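Pab-dependent poly(a)-specific ribonuclease subunit PAN2 (Neurospora crassa, PDB 4CZW) acts as the catalytic subunit of the PAN deadenylation complex, probably shortening mRNA poly(A) tails with release of 5'-AMP by its exonuclease domain, beside a pseudoprotease scaffold domain. Local coordinates at residues Tyr38-Asn43 against His362-Phe367; Ser52-Val56 against Leu342-Val346; Leu63-Leu68 against Phe89-Gln93; Phe28-Asn34 against Phe367-Gly371. One frame throughout, in Å; residues are numbered along the deposited sequence.

Interaction 1 of 4, residues Tyr38-Asn43 against His362-Phe367; sequences YPGLEN and HLFNDF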
loop_
_atom_site.group_PDB
_atom_site.type_symbol
_atom_site.label_atom_id
_atom_site.label_comp_id
_atom_site.label_asym_id
_atom_site.label_seq_id
_atom_site.Cartn_x
_atom_site.Cartn_y
_atom_site.Cartn_z
ATOM N N TYR A 38 -0.653 13.890 5.913
ATOM C CA TYR A 38 -1.014 12.753 5.075
ATOM C C TYR A 38 -0.108 12.683 3.850
ATOM O O TYR A 38 -0.278 13.449 2.901
ATOM C CB TYR A 38 -2.480 12.842 4.654
ATOM C CG TYR A 38 -3.423 13.095 5.809
ATOM C CD1 TYR A 38 -3.798 12.065 6.661
ATOM C CD2 TYR A 38 -3.933 14.364 6.048
ATOM C CE1 TYR A 38 -4.657 12.291 7.719
ATOM C CE2 TYR A 38 -4.793 14.600 7.104
ATOM C CZ TYR A 38 -5.151 13.561 7.936
ATOM O OH TYR A 38 -6.007 13.791 8.988
ATOM N N PRO A 39 0.859 11.755 3.871
ATOM C CA PRO A 39 1.858 11.622 2.806
ATOM C C PRO A 39 1.261 11.157 1.484
ATOM O O PRO A 39 0.261 10.439 1.473
ATOM C CB PRO A 39 2.823 10.572 3.363
ATOM C CG PRO A 39 1.994 9.768 4.302
ATOM C CD PRO A 39 1.041 10.744 4.927
ATOM N N GLY A 40 1.876 11.571 0.381
ATOM C CA GLY A 40 1.462 11.131 -0.938
ATOM C C GLY A 40 2.409 10.075 -1.472
ATOM O O GLY A 40 3.354 9.680 -0.789
ATOM N N LEU A 41 2.162 9.617 -2.695
ATOM C CA LEU A 41 2.998 8.587 -3.303
ATOM C C LEU A 41 3.711 9.109 -4.546
ATOM O O LEU A 41 3.112 9.785 -5.380
ATOM C CB LEU A 41 2.157 7.357 -3.652
ATOM C CG LEU A 41 1.570 6.593 -2.463
ATOM C CD1 LEU A 41 0.606 5.515 -2.934
ATOM C CD2 LEU A 41 2.679 5.984 -1.618
ATOM N N GLU A 42 4.995 8.785 -4.661
ATOM C CA GLU A 42 5.812 9.245 -5.779
ATOM C C GLU A 42 5.428 8.526 -7.073
ATOM O O GLU A 42 5.014 7.368 -7.045
ATOM C CB GLU A 42 7.296 9.043 -5.462
ATOM C CG GLU A 42 7.735 9.742 -4.183
ATOM C CD GLU A 42 9.145 9.383 -3.761
ATOM O OE1 GLU A 42 9.840 8.687 -4.531
ATOM O OE2 GLU A 42 9.558 9.797 -2.657
ATOM N N ASN A 43 5.567 9.218 -8.201
ATOM C CA ASN A 43 5.035 8.730 -9.471
ATOM C C ASN A 43 6.080 8.406 -10.537
ATOM O O ASN A 43 5.766 8.387 -11.728
ATOM C CB ASN A 43 4.052 9.755 -10.045
ATOM C CG ASN A 43 4.668 11.136 -10.191
ATOM O OD1 ASN A 43 5.858 11.329 -9.952
ATOM N ND2 ASN A 43 3.852 12.105 -10.591
ATOM N N HIS A 362 -9.350 15.275 1.166
ATOM C CA HIS A 362 -8.030 15.664 0.683
ATOM C C HIS A 362 -7.795 15.205 -0.753
ATOM O O HIS A 362 -8.278 14.150 -1.166
ATOM C CB HIS A 362 -6.935 15.096 1.587
ATOM C CG HIS A 362 -6.824 15.785 2.910
ATOM N ND1 HIS A 362 -7.726 15.586 3.933
ATOM C CD2 HIS A 362 -5.915 16.674 3.377
ATOM C CE1 HIS A 362 -7.376 16.322 4.974
ATOM N NE2 HIS A 362 -6.281 16.991 4.662
ATOM N N LEU A 363 -7.048 16.005 -1.505
ATOM C CA LEU A 363 -6.672 15.651 -2.866
ATOM C C LEU A 363 -5.290 15.006 -2.891
ATOM O O LEU A 363 -4.295 15.640 -2.544
ATOM C CB LEU A 363 -6.694 16.885 -3.770
ATOM C CG LEU A 363 -6.062 16.726 -5.154
ATOM C CD1 LEU A 363 -6.780 15.659 -5.965
ATOM C CD2 LEU A 363 -6.050 18.054 -5.896
ATOM N N PHE A 364 -5.237 13.743 -3.300
ATOM C CA PHE A 364 -3.971 13.029 -3.393
ATOM C C PHE A 364 -3.495 12.929 -4.838
ATOM O O PHE A 364 -3.657 11.894 -5.486
ATOM C CB PHE A 364 -4.093 11.630 -2.781
ATOM C CG PHE A 364 -4.247 11.634 -1.287
ATOM C CD1 PHE A 364 -3.131 11.626 -0.464
ATOM C CD2 PHE A 364 -5.503 11.641 -0.705
ATOM C CE1 PHE A 364 -3.267 11.628 0.912
ATOM C CE2 PHE A 364 -5.645 11.643 0.671
ATOM C CZ PHE A 364 -4.525 11.636 1.480
ATOM N N ASN A 365 -2.919 14.016 -5.340
ATOM C CA ASN A 365 -2.318 14.022 -6.667
ATOM C C ASN A 365 -0.868 13.569 -6.580
ATOM O O ASN A 365 0.048 14.393 -6.559
ATOM C CB ASN A 365 -2.414 15.414 -7.297
ATOM C CG ASN A 365 -1.897 15.448 -8.724
ATOM O OD1 ASN A 365 -1.627 14.409 -9.327
ATOM N ND2 ASN A 365 -1.766 16.649 -9.275
ATOM N N ASP A 366 -0.677 12.253 -6.527
ATOM C CA ASP A 366 0.634 11.650 -6.302
ATOM C C ASP A 366 1.257 12.184 -5.012
ATOM O O ASP A 366 0.674 12.044 -3.938
ATOM C CB ASP A 366 1.558 11.892 -7.498
ATOM C CG ASP A 366 1.169 11.065 -8.709
ATOM O OD1 ASP A 366 0.873 9.863 -8.539
ATOM O OD2 ASP A 366 1.153 11.613 -9.831
ATOM N N PHE A 367 2.433 12.795 -5.115
ATOM C CA PHE A 367 3.106 13.313 -3.927
ATOM C C PHE A 367 2.661 14.737 -3.605
ATOM O O PHE A 367 3.174 15.363 -2.678
ATOM C CB PHE A 367 4.629 13.250 -4.090
ATOM C CG PHE A 367 5.146 13.934 -5.325
ATOM C CD1 PHE A 367 5.484 15.278 -5.300
ATOM C CD2 PHE A 367 5.315 13.228 -6.504
ATOM C CE1 PHE A 367 5.967 15.907 -6.432
ATOM C CE2 PHE A 367 5.797 13.852 -7.639
ATOM C CZ PHE A 367 6.126 15.192 -7.602
#
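The ring of Y38 turns its edge toward one face of the H362 imidazole, an edge-to-face pair with centroids 4.8 Å apart and planes at 61°. Y38 CE2 comes nearest, 3.7 Å from H362 NE2. Y38 OH bonds to E352 and R360, and the other imidazole nitrogen, H362 ND1, to R360 O. Further along, Y38 CB and the carbonyl O of P39 lie at the rim of the F364 ring, near its plane, with Y38 CB 4.0 Å from F364 CZ. Strand 40-41 meets the end of strand 361-365 here, within the ubiquitin-specific-protease-like domain: G40 CA is 3.2 Å from D366 O in a CA-H...O contact, while L41 N gives that same oxygen a weak bond. Beyond it the N43 and D366 side chains cross at about a right angle; N43 ND2 reaches D366 OD2 at 2.8 Å from above the carboxylate plane, 64° out of it. A chi1 of 55° sets the amide between its own backbone N and carbonyl carbon, and N43 OD1 lies in the plane of the F367 ring, 3.4 Å from F367 CE2 at the edge. A leucine at N43 would probably leave D366 OD2 without this donor and C16 O without its bond from ND2. With N51 ND2 bonding D366 OD1, both carboxylate oxygens have a side-chain amide donor, which is likely to stabilise the buried D366 as a charged carboxylate.

Interaction 2 of 4, residues Ser52-Val56 against Leu342-Val346; sequences SLLQV and LVATV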
loop_
_atom_site.group_PDB
_atom_site.type_symbol
_atom_site.label_atom_id
_atom_site.label_comp_id
_atom_site.label_asym_id
_atom_site.label_seq_id
_atom_site.Cartn_x
_atom_site.Cartn_y
_atom_site.Cartn_z
ATOM N N SER A 52 -3.388 6.268 -6.712
ATOM C CA SER A 52 -4.711 6.754 -6.336
ATOM C C SER A 52 -5.539 5.658 -5.678
ATOM O O SER A 52 -6.247 5.903 -4.702
ATOM C CB SER A 52 -5.449 7.302 -7.557
ATOM O OG SER A 52 -4.686 8.301 -8.206
ATOM N N LEU A 53 -5.442 4.447 -6.219
ATOM C CA LEU A 53 -6.174 3.306 -5.683
ATOM C C LEU A 53 -5.644 2.911 -4.310
ATOM O O LEU A 53 -6.417 2.604 -3.403
ATOM C CB LEU A 53 -6.091 2.117 -6.641
ATOM C CG LEU A 53 -6.739 0.822 -6.150
ATOM C CD1 LEU A 53 -8.218 1.031 -5.872
ATOM C CD2 LEU A 53 -6.536 -0.298 -7.154
ATOM N N LEU A 54 -4.323 2.923 -4.165
ATOM C CA LEU A 54 -3.683 2.575 -2.902
ATOM C C LEU A 54 -4.087 3.540 -1.791
ATOM O O LEU A 54 -4.281 3.134 -0.646
ATOM C CB LEU A 54 -2.160 2.559 -3.060
ATOM C CG LEU A 54 -1.579 1.473 -3.968
ATOM C CD1 LEU A 54 -0.075 1.640 -4.114
ATOM C CD2 LEU A 54 -1.917 0.089 -3.434
ATOM N N GLN A 55 -4.213 4.818 -2.139
ATOM C CA GLN A 55 -4.623 5.838 -1.180
ATOM C C GLN A 55 -6.050 5.598 -0.705
ATOM O O GLN A 55 -6.324 5.594 0.494
ATOM C CB GLN A 55 -4.509 7.237 -1.794
ATOM C CG GLN A 55 -3.088 7.684 -2.104
ATOM C CD GLN A 55 -2.326 8.138 -0.872
ATOM O OE1 GLN A 55 -2.802 8.003 0.255
ATOM N NE2 GLN A 55 -1.134 8.684 -1.084
ATOM N N VAL A 56 -6.954 5.400 -1.661
ATOM C CA VAL A 56 -8.364 5.184 -1.364
ATOM C C VAL A 56 -8.567 3.943 -0.494
ATOM O O VAL A 56 -9.355 3.959 0.451
ATOM C CB VAL A 56 -9.190 5.045 -2.661
ATOM C CG1 VAL A 56 -10.622 4.675 -2.345
ATOM C CG2 VAL A 56 -9.143 6.339 -3.458
ATOM N N LEU A 342 -4.149 9.729 -12.940
ATOM C CA LEU A 342 -5.130 9.554 -11.876
ATOM C C LEU A 342 -4.767 10.274 -10.582
ATOM O O LEU A 342 -3.600 10.349 -10.199
ATOM C CB LEU A 342 -5.324 8.065 -11.594
ATOM C CG LEU A 342 -5.547 7.201 -12.835
ATOM C CD1 LEU A 342 -5.590 5.730 -12.467
ATOM C CD2 LEU A 342 -6.819 7.613 -13.558
ATOM N N VAL A 343 -5.786 10.804 -9.914
ATOM C CA VAL A 343 -5.630 11.374 -8.582
ATOM C C VAL A 343 -6.646 10.729 -7.650
ATOM O O VAL A 343 -7.502 9.962 -8.094
ATOM C CB VAL A 343 -5.819 12.903 -8.576
ATOM C CG1 VAL A 343 -4.828 13.567 -9.523
ATOM C CG2 VAL A 343 -7.250 13.262 -8.948
ATOM N N ALA A 344 -6.554 11.033 -6.361
ATOM C CA ALA A 344 -7.476 10.463 -5.388
ATOM C C ALA A 344 -8.046 11.532 -4.464
ATOM O O ALA A 344 -7.302 12.265 -3.813
ATOM C CB ALA A 344 -6.783 9.379 -4.577
ATOM N N THR A 345 -9.371 11.621 -4.424
ATOM C CA THR A 345 -10.055 12.511 -3.496
ATOM C C THR A 345 -10.673 11.682 -2.379
ATOM O O THR A 345 -11.659 10.977 -2.590
ATOM C CB THR A 345 -11.141 13.345 -4.195
ATOM O OG1 THR A 345 -12.070 12.472 -4.850
ATOM C CG2 THR A 345 -10.516 14.273 -5.226
ATOM N N VAL A 346 -10.083 11.764 -1.190
ATOM C CA VAL A 346 -10.450 10.883 -0.088
ATOM C C VAL A 346 -10.822 11.650 1.181
ATOM O O VAL A 346 -10.169 12.628 1.541
ATOM C CB VAL A 346 -9.294 9.908 0.242
ATOM C CG1 VAL A 346 -9.671 8.984 1.389
ATOM C CG2 VAL A 346 -8.909 9.102 -0.989
#
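S52 sets its side chain against the strand backbone, with S52 CB 3.4 Å from V343 O and S52 OG 3.5 Å from L342 CB. Its chi1 of -55° turns OG anti to its own carbonyl carbon, toward the peptide that joins L342 to V343. The methyl of A344 comes next: its CB lies 3.5 Å from S52 O and 4.0 Å from V56 CG2, with Q55 CB a little more distant. At the far end two methyl groups meet, V56 CG2 and V346 CG2, 3.7 Å apart. L342, A344 and V346 are alternate residues, so one face of the strand packs on the helix; the segment axes run nearly parallel, 15° between their directions, with a closest approach of 7.4 Å. This is a helix of the ubiquitin-specific-protease-like domain lying along a mixed sheet of the domain, and the small A344 is where the chains draw closest, its CA 4.7 Å from that of S52. In the next shell, backbone bonds from A344 to F364 and from V346 to H362 hold one edge of the strand, while V343 and T345 bond to V330 and T328 of strand 321-334 on the other. F364 touches both A344 and Q55, and P130 and V134 of helix 130-149 pack against L342.

Interaction 3 of 4, residues Leu63-Leu68 against Phe89-Gln93; sequences LRNMAL and FDMLQ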
loop_
_atom_site.group_PDB
_atom_site.type_symbol
_atom_site.label_atom_id
_atom_site.label_comp_id
_atom_site.label_asym_id
_atom_site.label_seq_id
_atom_site.Cartn_x
_atom_site.Cartn_y
_atom_site.Cartn_z
ATOM N N LEU A 63 -10.256 -2.271 4.944
ATOM C CA LEU A 63 -9.210 -2.728 4.037
ATOM C C LEU A 63 -7.827 -2.624 4.674
ATOM O O LEU A 63 -6.998 -3.519 4.514
ATOM C CB LEU A 63 -9.242 -1.934 2.729
ATOM C CG LEU A 63 -10.420 -2.207 1.793
ATOM C CD1 LEU A 63 -10.278 -1.411 0.506
ATOM C CD2 LEU A 63 -10.527 -3.694 1.499
ATOM N N ARG A 64 -7.582 -1.531 5.393
ATOM C CA ARG A 64 -6.286 -1.314 6.029
ATOM C C ARG A 64 -6.036 -2.344 7.126
ATOM O O ARG A 64 -4.946 -2.906 7.224
ATOM C CB ARG A 64 -6.186 0.101 6.608
ATOM C CG ARG A 64 -4.780 0.463 7.075
ATOM C CD ARG A 64 -4.777 1.589 8.101
ATOM N NE ARG A 64 -5.104 2.892 7.528
ATOM C CZ ARG A 64 -5.113 4.028 8.220
ATOM N NH1 ARG A 64 -4.809 4.023 9.512
ATOM N NH2 ARG A 64 -5.422 5.171 7.622
ATOM N N ASN A 65 -7.053 -2.587 7.948
ATOM C CA ASN A 65 -6.959 -3.587 9.004
ATOM C C ASN A 65 -6.731 -4.979 8.427
ATOM O O ASN A 65 -5.866 -5.720 8.892
ATOM C CB ASN A 65 -8.222 -3.572 9.867
ATOM C CG ASN A 65 -8.187 -4.612 10.969
ATOM O OD1 ASN A 65 -7.587 -4.397 12.023
ATOM N ND2 ASN A 65 -8.834 -5.748 10.731
HETATM N N MSE A 66 -7.511 -5.314 7.403
HETATM C CA MSE A 66 -7.423 -6.604 6.727
HETATM C C MSE A 66 -5.997 -6.936 6.296
HETATM O O MSE A 66 -5.515 -8.048 6.514
HETATM C CB MSE A 66 -8.349 -6.611 5.510
HETATM C CG MSE A 66 -8.422 -7.931 4.768
HETATM SE SE MSE A 66 -9.503 -7.773 3.153
HETATM C CE MSE A 66 -11.046 -6.866 3.917
ATOM N N ALA A 67 -5.326 -5.961 5.692
ATOM C CA ALA A 67 -3.971 -6.155 5.189
ATOM C C ALA A 67 -2.958 -6.283 6.324
ATOM O O ALA A 67 -2.047 -7.108 6.263
ATOM C CB ALA A 67 -3.585 -5.009 4.265
ATOM N N LEU A 68 -3.125 -5.463 7.357
ATOM C CA LEU A 68 -2.200 -5.455 8.485
ATOM C C LEU A 68 -2.295 -6.734 9.312
ATOM O O LEU A 68 -1.284 -7.240 9.797
ATOM C CB LEU A 68 -2.455 -4.236 9.373
ATOM C CG LEU A 68 -2.053 -2.885 8.779
ATOM C CD1 LEU A 68 -2.461 -1.749 9.702
ATOM C CD2 LEU A 68 -0.557 -2.845 8.509
ATOM N N PHE A 89 0.459 0.380 3.452
ATOM C CA PHE A 89 -0.465 0.984 4.407
ATOM C C PHE A 89 0.264 1.400 5.678
ATOM O O PHE A 89 -0.041 2.434 6.273
ATOM C CB PHE A 89 -1.600 0.017 4.752
ATOM C CG PHE A 89 -2.554 -0.234 3.617
ATOM C CD1 PHE A 89 -2.539 0.567 2.487
ATOM C CD2 PHE A 89 -3.469 -1.270 3.687
ATOM C CE1 PHE A 89 -3.417 0.336 1.446
ATOM C CE2 PHE A 89 -4.351 -1.506 2.650
ATOM C CZ PHE A 89 -4.326 -0.700 1.528
ATOM N N ASP A 90 1.230 0.584 6.083
ATOM C CA ASP A 90 2.020 0.858 7.275
ATOM C C ASP A 90 2.881 2.100 7.074
ATOM O O ASP A 90 3.050 2.903 7.989
ATOM C CB ASP A 90 2.897 -0.346 7.624
ATOM C CG ASP A 90 3.425 -0.292 9.041
ATOM O OD1 ASP A 90 2.772 0.346 9.894
ATOM O OD2 ASP A 90 4.487 -0.894 9.303
HETATM N N MSE A 91 3.417 2.256 5.868
HETATM C CA MSE A 91 4.242 3.414 5.547
HETATM C C MSE A 91 3.418 4.697 5.531
HETATM O O MSE A 91 3.897 5.755 5.934
HETATM C CB MSE A 91 4.938 3.224 4.198
HETATM C CG MSE A 91 6.007 2.146 4.199
HETATM SE SE MSE A 91 7.052 2.120 2.553
HETATM C CE MSE A 91 5.634 1.729 1.276
ATOM N N LEU A 92 2.178 4.594 5.064
ATOM C CA LEU A 92 1.302 5.756 4.964
ATOM C C LEU A 92 0.800 6.217 6.329
ATOM O O LEU A 92 0.379 7.362 6.486
ATOM C CB LEU A 92 0.116 5.449 4.047
ATOM C CG LEU A 92 0.456 5.210 2.576
ATOM C CD1 LEU A 92 -0.799 4.900 1.772
ATOM C CD2 LEU A 92 1.185 6.410 1.995
ATOM N N GLN A 93 0.848 5.327 7.315
ATOM C CA GLN A 93 0.398 5.670 8.661
ATOM C C GLN A 93 1.578 5.963 9.586
ATOM O O GLN A 93 1.421 6.627 10.609
ATOM C CB GLN A 93 -0.469 4.549 9.243
ATOM C CG GLN A 93 0.266 3.248 9.504
ATOM C CD GLN A 93 -0.644 2.164 10.050
ATOM O OE1 GLN A 93 -1.860 2.338 10.124
ATOM N NE2 GLN A 93 -0.057 1.037 10.437
#
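R64 lays the base of its side chain against F89 and carries its charged end past Q93. R64 CA is already 3.7 Å from F89 CD2. From CB, a chi1 of -170° sends CG away from the backbone N, and that R64 methylene packs on the phenylalanine, 4.0 Å from F89 CB. R64 CD then passes 3.6 Å from Q93 OE1, where the chain bends at its third torsion. The guanidinium follows with its plane nearly perpendicular to the Q93 amide, and R64 NH1 comes to 3.5 Å from Q93 OE1; NE is spent on H58 O, outside the two segments. Replacing R64 by an alanine would probably uncover part of the F89 ring and leave H58 O without its bond from NE. On the next turn A67 CB lies 3.8 Å from F89 CD2, and L63 O is at the ring's edge, near its plane. L68 closes the other end, its CD1 at 3.8 Å from Q93 NE2. That amide nitrogen is held by D90 OD1 within its own helix, in a bond of 165° that fixes how the Q93 amide is turned.

This is a helix-helix crossing of the ubiquitin-specific-protease-like domain, at -119° with segment axes 11.0 Å apart, spanned by the long side chains of F89, R64 and Q93. M57 and H58 of helix 51-58 also meet F89, W405 of helix 404-407 touches L68, D90 and Q93, and zinc ligand H70 lies on helix 61-71 just beyond A67.

Interaction 4 of 4, residues Phe28-Asn34 against Phe367-Gly371; sequences FDFGFFN and FSVRG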
loop_
_atom_site.group_PDB
_atom_site.type_symbol
_atom_site.label_atom_id
_atom_site.label_comp_id
_atom_site.label_asym_id
_atom_site.label_seq_id
_atom_site.Cartn_x
_atom_site.Cartn_y
_atom_site.Cartn_z
ATOM N N PHE A 28 15.386 16.483 -3.995
ATOM C CA PHE A 28 14.138 17.047 -4.512
ATOM C C PHE A 28 13.211 17.449 -3.369
ATOM O O PHE A 28 13.002 16.678 -2.428
ATOM C CB PHE A 28 13.436 16.047 -5.438
ATOM C CG PHE A 28 12.181 16.577 -6.077
ATOM C CD1 PHE A 28 12.244 17.324 -7.243
ATOM C CD2 PHE A 28 10.939 16.312 -5.524
ATOM C CE1 PHE A 28 11.093 17.806 -7.836
ATOM C CE2 PHE A 28 9.784 16.791 -6.116
ATOM C CZ PHE A 28 9.864 17.538 -7.272
ATOM N N ASP A 29 12.656 18.654 -3.459
ATOM C CA ASP A 29 11.853 19.206 -2.377
ATOM C C ASP A 29 10.410 18.710 -2.415
ATOM O O ASP A 29 9.524 19.390 -2.935
ATOM C CB ASP A 29 11.887 20.731 -2.434
ATOM C CG ASP A 29 11.309 21.374 -1.191
ATOM O OD1 ASP A 29 11.213 20.686 -0.151
ATOM O OD2 ASP A 29 10.956 22.571 -1.255
ATOM N N PHE A 30 10.183 17.523 -1.859
ATOM C CA PHE A 30 8.842 16.956 -1.779
ATOM C C PHE A 30 7.959 17.742 -0.811
ATOM O O PHE A 30 6.736 17.770 -0.958
ATOM C CB PHE A 30 8.900 15.487 -1.348
ATOM C CG PHE A 30 9.387 14.552 -2.421
ATOM C CD1 PHE A 30 8.567 14.218 -3.488
ATOM C CD2 PHE A 30 10.650 13.986 -2.351
ATOM C CE1 PHE A 30 9.005 13.351 -4.473
ATOM C CE2 PHE A 30 11.092 13.118 -3.332
ATOM C CZ PHE A 30 10.270 12.800 -4.393
ATOM N N GLY A 31 8.586 18.372 0.180
ATOM C CA GLY A 31 7.863 19.127 1.189
ATOM C C GLY A 31 7.142 20.339 0.631
ATOM O O GLY A 31 6.259 20.901 1.278
ATOM N N PHE A 32 7.521 20.743 -0.577
ATOM C CA PHE A 32 6.885 21.868 -1.250
ATOM C C PHE A 32 5.478 21.514 -1.723
ATOM O O PHE A 32 4.608 22.378 -1.818
ATOM C CB PHE A 32 7.742 22.325 -2.434
ATOM C CG PHE A 32 7.095 23.384 -3.283
ATOM C CD1 PHE A 32 7.092 24.709 -2.881
ATOM C CD2 PHE A 32 6.498 23.054 -4.489
ATOM C CE1 PHE A 32 6.501 25.682 -3.661
ATOM C CE2 PHE A 32 5.904 24.023 -5.274
ATOM C CZ PHE A 32 5.905 25.340 -4.859
ATOM N N PHE A 33 5.257 20.235 -2.008
ATOM C CA PHE A 33 3.995 19.789 -2.587
ATOM C C PHE A 33 3.026 19.239 -1.543
ATOM O O PHE A 33 1.870 18.949 -1.853
ATOM C CB PHE A 33 4.255 18.729 -3.661
ATOM C CG PHE A 33 5.103 19.215 -4.806
ATOM C CD1 PHE A 33 6.484 19.114 -4.754
ATOM C CD2 PHE A 33 4.518 19.769 -5.933
ATOM C CE1 PHE A 33 7.265 19.558 -5.802
ATOM C CE2 PHE A 33 5.296 20.215 -6.986
ATOM C CZ PHE A 33 6.670 20.108 -6.920
ATOM N N ASN A 34 3.492 19.104 -0.305
ATOM C CA ASN A 34 2.659 18.556 0.761
ATOM C C ASN A 34 2.976 19.168 2.125
ATOM O O ASN A 34 4.070 18.989 2.659
ATOM C CB ASN A 34 2.814 17.032 0.817
ATOM C CG ASN A 34 1.902 16.384 1.844
ATOM O OD1 ASN A 34 0.944 16.994 2.319
ATOM N ND2 ASN A 34 2.195 15.135 2.188
ATOM N N PHE A 367 2.433 12.795 -5.115
ATOM C CA PHE A 367 3.106 13.313 -3.927
ATOM C C PHE A 367 2.661 14.737 -3.605
ATOM O O PHE A 367 3.174 15.363 -2.678
ATOM C CB PHE A 367 4.629 13.250 -4.090
ATOM C CG PHE A 367 5.146 13.934 -5.325
ATOM C CD1 PHE A 367 5.484 15.278 -5.300
ATOM C CD2 PHE A 367 5.315 13.228 -6.504
ATOM C CE1 PHE A 367 5.967 15.907 -6.432
ATOM C CE2 PHE A 367 5.797 13.852 -7.639
ATOM C CZ PHE A 367 6.126 15.192 -7.602
ATOM N N SER A 368 1.702 15.244 -4.373
ATOM C CA SER A 368 1.108 16.546 -4.090
ATOM C C SER A 368 -0.208 16.370 -3.339
ATOM O O SER A 368 -1.214 15.956 -3.918
ATOM C CB SER A 368 0.885 17.333 -5.382
ATOM O OG SER A 368 0.304 18.597 -5.114
ATOM N N VAL A 369 -0.193 16.683 -2.048
ATOM C CA VAL A 369 -1.363 16.494 -1.197
ATOM C C VAL A 369 -1.931 17.829 -0.727
ATOM O O VAL A 369 -1.188 18.709 -0.289
ATOM C CB VAL A 369 -1.021 15.627 0.028
ATOM C CG1 VAL A 369 -2.258 15.395 0.883
ATOM C CG2 VAL A 369 -0.416 14.306 -0.417
ATOM N N ARG A 370 -3.249 17.973 -0.816
ATOM C CA ARG A 370 -3.906 19.223 -0.459
ATOM C C ARG A 370 -5.290 18.967 0.126
ATOM O O ARG A 370 -5.990 18.050 -0.306
ATOM C CB ARG A 370 -4.013 20.127 -1.687
ATOM C CG ARG A 370 -3.584 21.562 -1.458
ATOM C CD ARG A 370 -3.324 22.257 -2.785
ATOM N NE ARG A 370 -1.907 22.539 -2.992
ATOM C CZ ARG A 370 -1.019 21.647 -3.423
ATOM N NH1 ARG A 370 -1.398 20.404 -3.689
ATOM N NH2 ARG A 370 0.250 21.996 -3.582
ATOM N N GLY A 371 -5.678 19.775 1.109
ATOM C CA GLY A 371 -7.003 19.674 1.693
ATOM C C GLY A 371 -8.032 20.379 0.830
ATOM O O GLY A 371 -7.769 21.456 0.295
#
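An aromatic cluster of F28, F30, F33 and F367 joins the loop ahead of strand 40-41 to the start of edge strand 368-371 in the pseudoprotease domain. F367 is the member common to all three ring pairs across the contact. F30 points its edge at a face of F367, centroids 5.3 Å apart and planes at 89°, with F30 CD1 3.7 Å from F367 CD1. F28 approaches in an offset edge-to-face pair, F28 CE2 being 3.9 Å from F367 CE1. Toward F33 the roles reverse: the edge of F367 is directed at a face of F33, with F367 CE1 at 3.7 Å from F33 CD1, and the planes stand at 87°. The opposite face of F33 is taken by F32 CD2, so that this ring lies between two edges. Within the loop F28 CD2 is set over the centre of the F30 ring.

Beyond the rings the backbone takes over. V369 N donates to F33 O at 3.1 Å, a bent bond of 137°, and S368 CA offers a CA-H...O contact to the same oxygen. N34 lies alongside V369, N34 OD1 3.3 Å from V369 CB; this amide is held by T36, Y38 O and P98 O. R370 NH1 folds back to S368 OG at 2.9 Å, with the hydroxyl oxygen near the guanidinium plane. A cluster of edge-to-face pairs, one of them offset, thus fastens the loop to strand 368-371 at the edge of the domain's mixed sheet.

All four contacts lie in the ubiquitin-specific-protease-like domain and nest along the chain: interaction 4 encloses interaction 1, which encloses interaction 2, which encloses interaction 3. Interactions 1, 2 and 4 reach one mixed sheet, where strand 361-365 lies between 339-347 and 368-371. Interactions 1 and 4 share F367, their centres about 7 Å apart; the centre of interaction 2 is about 8 Å from that of interaction 1, and F364 N probably bonds A344 O between them. Interaction 3, centred about 15 Å from interaction 2, packs two early helices on each other, yet L54 O touches F89 CE1. In interactions 1, 2 and 4 early segments pack on late strands, consistent with a compact scaffold domain.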